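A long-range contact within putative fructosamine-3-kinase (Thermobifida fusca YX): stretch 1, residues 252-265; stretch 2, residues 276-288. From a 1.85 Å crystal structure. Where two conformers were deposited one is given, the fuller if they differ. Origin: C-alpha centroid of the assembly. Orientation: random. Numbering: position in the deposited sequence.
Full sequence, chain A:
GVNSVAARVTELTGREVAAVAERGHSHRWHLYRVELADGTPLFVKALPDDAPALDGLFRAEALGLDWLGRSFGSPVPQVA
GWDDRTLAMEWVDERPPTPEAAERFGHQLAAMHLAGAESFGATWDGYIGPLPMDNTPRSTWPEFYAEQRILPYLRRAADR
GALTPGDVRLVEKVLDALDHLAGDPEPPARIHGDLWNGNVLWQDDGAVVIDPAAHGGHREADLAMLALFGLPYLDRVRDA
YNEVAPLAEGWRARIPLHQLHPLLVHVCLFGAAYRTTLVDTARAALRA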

# COMPACT_ATOMS: atom_id res chain seq x y z
N ARG A 252 16.57 11.22 -3.74
CA ARG A 252 16.57 10.58 -5.06
C ARG A 252 17.48 9.37 -5.11
O ARG A 252 17.08 8.32 -5.62
CB ARG A 252 16.96 11.56 -6.18
CG ARG A 252 15.78 12.29 -6.78
CD ARG A 252 16.22 13.21 -7.93
NE ARG A 252 15.42 14.44 -7.90
CZ ARG A 252 14.24 14.62 -8.50
NH1 ARG A 252 13.69 13.67 -9.22
NH2 ARG A 252 13.63 15.79 -8.38
N ALA A 253 18.67 9.51 -4.55
CA ALA A 253 19.65 8.41 -4.53
C ALA A 253 19.17 7.20 -3.72
O ALA A 253 19.59 6.06 -3.99
CB ALA A 253 21.00 8.90 -3.97
N ARG A 254 18.31 7.45 -2.73
CA ARG A 254 17.74 6.38 -1.89
C ARG A 254 16.50 5.67 -2.47
O ARG A 254 16.01 4.72 -1.87
CB ARG A 254 17.40 6.92 -0.50
CG ARG A 254 18.61 7.33 0.32
CD ARG A 254 18.22 7.67 1.76
NE ARG A 254 17.29 8.80 1.83
CZ ARG A 254 17.65 10.08 1.89
NH1 ARG A 254 18.94 10.43 1.91
NH2 ARG A 254 16.73 11.02 1.93
N ILE A 255 16.01 6.11 -3.62
CA ILE A 255 14.84 5.47 -4.23
C ILE A 255 15.00 3.95 -4.40
O ILE A 255 14.12 3.22 -3.98
CB ILE A 255 14.38 6.18 -5.52
CG1 ILE A 255 13.84 7.60 -5.17
CG2 ILE A 255 13.30 5.33 -6.25
CD1 ILE A 255 13.53 8.45 -6.35
N PRO A 256 16.09 3.46 -5.01
CA PRO A 256 16.22 1.98 -5.08
C PRO A 256 16.13 1.22 -3.74
O PRO A 256 15.51 0.13 -3.68
CB PRO A 256 17.61 1.78 -5.72
CG PRO A 256 17.89 3.03 -6.45
CD PRO A 256 17.18 4.14 -5.72
N LEU A 257 16.76 1.76 -2.70
CA LEU A 257 16.74 1.14 -1.37
C LEU A 257 15.32 0.86 -0.97
O LEU A 257 14.98 -0.25 -0.54
CB LEU A 257 17.41 2.05 -0.34
CG LEU A 257 17.38 1.60 1.13
CD1 LEU A 257 18.15 0.32 1.32
CD2 LEU A 257 17.91 2.73 2.03
N HIS A 258 14.47 1.88 -1.13
CA HIS A 258 13.06 1.78 -0.74
C HIS A 258 12.18 0.94 -1.65
O HIS A 258 11.04 0.64 -1.28
CB HIS A 258 12.46 3.18 -0.60
CG HIS A 258 12.99 3.92 0.59
ND1 HIS A 258 12.62 3.60 1.88
CD2 HIS A 258 13.87 4.94 0.68
CE1 HIS A 258 13.25 4.39 2.72
NE2 HIS A 258 14.02 5.22 2.02
N GLN A 259 12.70 0.58 -2.82
CA GLN A 259 12.02 -0.28 -3.77
C GLN A 259 12.32 -1.76 -3.55
O GLN A 259 11.68 -2.62 -4.16
CB GLN A 259 12.41 0.13 -5.20
CG GLN A 259 11.84 1.49 -5.59
CD GLN A 259 12.26 2.00 -6.96
OE1 GLN A 259 13.29 1.60 -7.50
NE2 GLN A 259 11.49 2.95 -7.50
N LEU A 260 13.26 -2.08 -2.67
CA LEU A 260 13.64 -3.47 -2.46
C LEU A 260 12.51 -4.29 -1.85
O LEU A 260 12.25 -5.42 -2.28
CB LEU A 260 14.92 -3.58 -1.63
CG LEU A 260 16.18 -3.02 -2.32
CD1 LEU A 260 17.39 -3.11 -1.37
CD2 LEU A 260 16.48 -3.70 -3.65
N HIS A 261 11.79 -3.72 -0.88
CA HIS A 261 10.68 -4.43 -0.24
C HIS A 261 9.61 -4.81 -1.28
O HIS A 261 9.30 -5.99 -1.42
CB HIS A 261 10.07 -3.61 0.91
CG HIS A 261 8.72 -4.08 1.33
ND1 HIS A 261 8.51 -5.32 1.92
CD2 HIS A 261 7.49 -3.51 1.21
CE1 HIS A 261 7.22 -5.47 2.15
NE2 HIS A 261 6.58 -4.39 1.72
N PRO A 262 9.03 -3.81 -2.00
CA PRO A 262 8.00 -4.19 -2.99
C PRO A 262 8.51 -5.14 -4.03
O PRO A 262 7.75 -6.02 -4.45
CB PRO A 262 7.59 -2.86 -3.63
CG PRO A 262 8.65 -1.90 -3.28
CD PRO A 262 9.18 -2.36 -1.95
N LEU A 263 9.76 -4.99 -4.46
CA LEU A 263 10.28 -5.90 -5.48
C LEU A 263 10.39 -7.36 -5.01
O LEU A 263 10.10 -8.30 -5.78
CB LEU A 263 11.61 -5.40 -6.07
CG LEU A 263 11.41 -4.21 -7.03
CD1 LEU A 263 12.77 -3.53 -7.32
CD2 LEU A 263 10.65 -4.63 -8.37
N LEU A 264 10.82 -7.55 -3.77
CA LEU A 264 10.84 -8.88 -3.17
C LEU A 264 9.44 -9.49 -3.01
O LEU A 264 9.24 -10.69 -3.24
CB LEU A 264 11.56 -8.86 -1.83
CG LEU A 264 13.08 -8.71 -1.95
CD1 LEU A 264 13.66 -8.26 -0.60
CD2 LEU A 264 13.76 -10.03 -2.43
N VAL A 265 8.47 -8.67 -2.64
CA VAL A 265 7.08 -9.12 -2.59
C VAL A 265 6.62 -9.56 -3.98
O VAL A 265 5.98 -10.59 -4.11
CB VAL A 265 6.15 -8.04 -1.99
CG1 VAL A 265 4.66 -8.46 -2.12
CG2 VAL A 265 6.52 -7.82 -0.53
N THR A 276 15.20 -9.80 -12.40
CA THR A 276 16.28 -8.95 -12.88
C THR A 276 16.14 -7.51 -12.34
O THR A 276 17.13 -6.87 -11.98
CB THR A 276 16.46 -8.98 -14.42
OG1 THR A 276 15.27 -8.48 -15.04
CG2 THR A 276 16.72 -10.40 -14.89
N THR A 277 14.91 -7.02 -12.22
CA THR A 277 14.70 -5.67 -11.66
C THR A 277 15.16 -5.63 -10.20
O THR A 277 15.82 -4.68 -9.75
CB THR A 277 13.24 -5.23 -11.74
OG1 THR A 277 12.78 -5.31 -13.10
CG2 THR A 277 13.08 -3.78 -11.23
N LEU A 278 14.80 -6.66 -9.45
CA LEU A 278 15.28 -6.78 -8.07
C LEU A 278 16.81 -6.71 -8.02
O LEU A 278 17.39 -5.94 -7.25
CB LEU A 278 14.77 -8.08 -7.43
CG LEU A 278 15.32 -8.35 -6.03
CD1 LEU A 278 14.93 -7.26 -5.04
CD2 LEU A 278 14.90 -9.72 -5.56
N VAL A 279 17.48 -7.52 -8.85
CA VAL A 279 18.93 -7.57 -8.85
C VAL A 279 19.51 -6.21 -9.20
O VAL A 279 20.40 -5.71 -8.52
CB VAL A 279 19.50 -8.66 -9.79
CG1 VAL A 279 21.04 -8.54 -9.92
CG2 VAL A 279 19.07 -10.04 -9.29
N ASP A 280 18.98 -5.60 -10.26
CA ASP A 280 19.49 -4.32 -10.74
C ASP A 280 19.32 -3.24 -9.66
O ASP A 280 20.18 -2.38 -9.49
CB ASP A 280 18.74 -3.90 -12.00
CG ASP A 280 19.09 -4.75 -13.22
OD1 ASP A 280 20.05 -5.55 -13.17
OD2 ASP A 280 18.37 -4.63 -14.24
N THR A 281 18.18 -3.30 -8.96
CA THR A 281 17.84 -2.29 -7.93
C THR A 281 18.75 -2.44 -6.68
O THR A 281 19.19 -1.45 -6.08
CB THR A 281 16.32 -2.35 -7.59
OG1 THR A 281 15.57 -2.17 -8.79
CG2 THR A 281 15.90 -1.29 -6.57
N ALA A 282 19.01 -3.69 -6.29
CA ALA A 282 19.95 -4.01 -5.22
C ALA A 282 21.34 -3.47 -5.56
O ALA A 282 21.97 -2.80 -4.75
CB ALA A 282 20.00 -5.52 -4.98
N ARG A 283 21.81 -3.76 -6.77
CA ARG A 283 23.09 -3.20 -7.22
C ARG A 283 23.13 -1.68 -7.15
O ARG A 283 24.12 -1.09 -6.71
CB ARG A 283 23.40 -3.66 -8.64
CG ARG A 283 23.87 -5.08 -8.66
CD ARG A 283 23.95 -5.64 -10.04
NE ARG A 283 24.62 -6.93 -9.96
CZ ARG A 283 24.48 -7.91 -10.85
NH1 ARG A 283 23.71 -7.76 -11.93
NH2 ARG A 283 25.14 -9.05 -10.67
N ALA A 284 22.04 -1.05 -7.60
CA ALA A 284 21.92 0.40 -7.58
C ALA A 284 21.93 0.96 -6.15
O ALA A 284 22.59 1.96 -5.87
CB ALA A 284 20.65 0.84 -8.34
N ALA A 285 21.17 0.34 -5.25
CA ALA A 285 21.19 0.70 -3.83
C ALA A 285 22.61 0.64 -3.26
O ALA A 285 23.05 1.53 -2.52
CB ALA A 285 20.25 -0.22 -3.03
N LEU A 286 23.34 -0.41 -3.59
CA LEU A 286 24.70 -0.57 -3.04
C LEU A 286 25.64 0.56 -3.43
O LEU A 286 26.50 0.95 -2.65
CB LEU A 286 25.33 -1.89 -3.47
CG LEU A 286 25.19 -3.08 -2.53
CD1 LEU A 286 26.14 -4.19 -3.00
CD2 LEU A 286 25.49 -2.68 -1.09
N ARG A 287 25.48 1.07 -4.64
CA ARG A 287 26.39 2.08 -5.15
C ARG A 287 25.81 3.49 -4.97
O ARG A 287 26.39 4.44 -5.48
CB ARG A 287 26.72 1.80 -6.61
CG ARG A 287 25.60 2.08 -7.57
CD ARG A 287 25.98 1.73 -8.99
NE ARG A 287 24.82 1.85 -9.87
CZ ARG A 287 24.22 0.85 -10.51
NH1 ARG A 287 24.67 -0.40 -10.44
NH2 ARG A 287 23.17 1.12 -11.27
N ALA A 288 24.70 3.61 -4.25
CA ALA A 288 23.99 4.89 -4.10
C ALA A 288 24.76 5.89 -3.25
O ALA A 288 24.64 7.10 -3.51
CB ALA A 288 22.60 4.68 -3.54
OXT ALA A 288 25.49 5.53 -2.30
O HOH W 1 14.00 -0.22 -9.44

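Two helical segments of one chain, running at 137° to each other with axes 7.9 Å apart at closest approach, pack by interlocking side chains; no direct hydrogen bond crosses between them, and the contact buries 567 Å² counted over both sides. Leu260, Leu263, Leu264, Leu278 and Thr281 are buried, Leu278 having the largest area covered by the other stretch (84 Å²). Two knobs define the fit. Leu260 sits in a hollow formed by Leu278, Thr281, Ala282 and Ala285: its CA-to-CB bond points sideways, but its end, in the m,t rotamer, comes nearer, with Leu260 CD2 3.7 Å from Ala282 N and 3.8 Å from Thr281 CG2. The alanines leave room for this branched tip, and Leu260 CD1 lies 4.4 Å from Ala285 CB. In return, the CA-to-CB bond of Thr281 points toward stretch 1, and the side chain fills a hollow among Pro256, Gln259, Leu260 and Leu263. Thr281 CG2 lies 3.2 Å from Pro256 O and 3.6 Å from Pro256 CB. Thr281 OG1 approaches Leu263 CD1 (3.4 Å), yet is not left unsatisfied: Thr281 OG1 donates to Thr277 O (2.7 Å), one turn back, and accepts from a water that also donates to Gln259 OE1. That water, 2.6 Å from Thr281 OG1 and 2.8 Å from Gln259 OE1, is a polar bridge in a largely apolar seam. At one end, leucines close the gap. Leu278, in its t,p rotamer, reaches Leu263 CB with CD1 (3.9 Å) and Leu264 CD2 with CD2 (3.3 Å, a tight methyl contact), while Leu263 CD2 meets Thr277 CG2 at 3.8 Å. Toward the other end the backbones lie close, with Leu257 CA and Ala285 CA 5.1 Å apart; Ala285, with only a methyl, takes up little room. Pro256 CG rests 4.0 Å from Ala284 CB. Ala288 CB, at the C-terminus, lies 3.3 Å from Ala253 O.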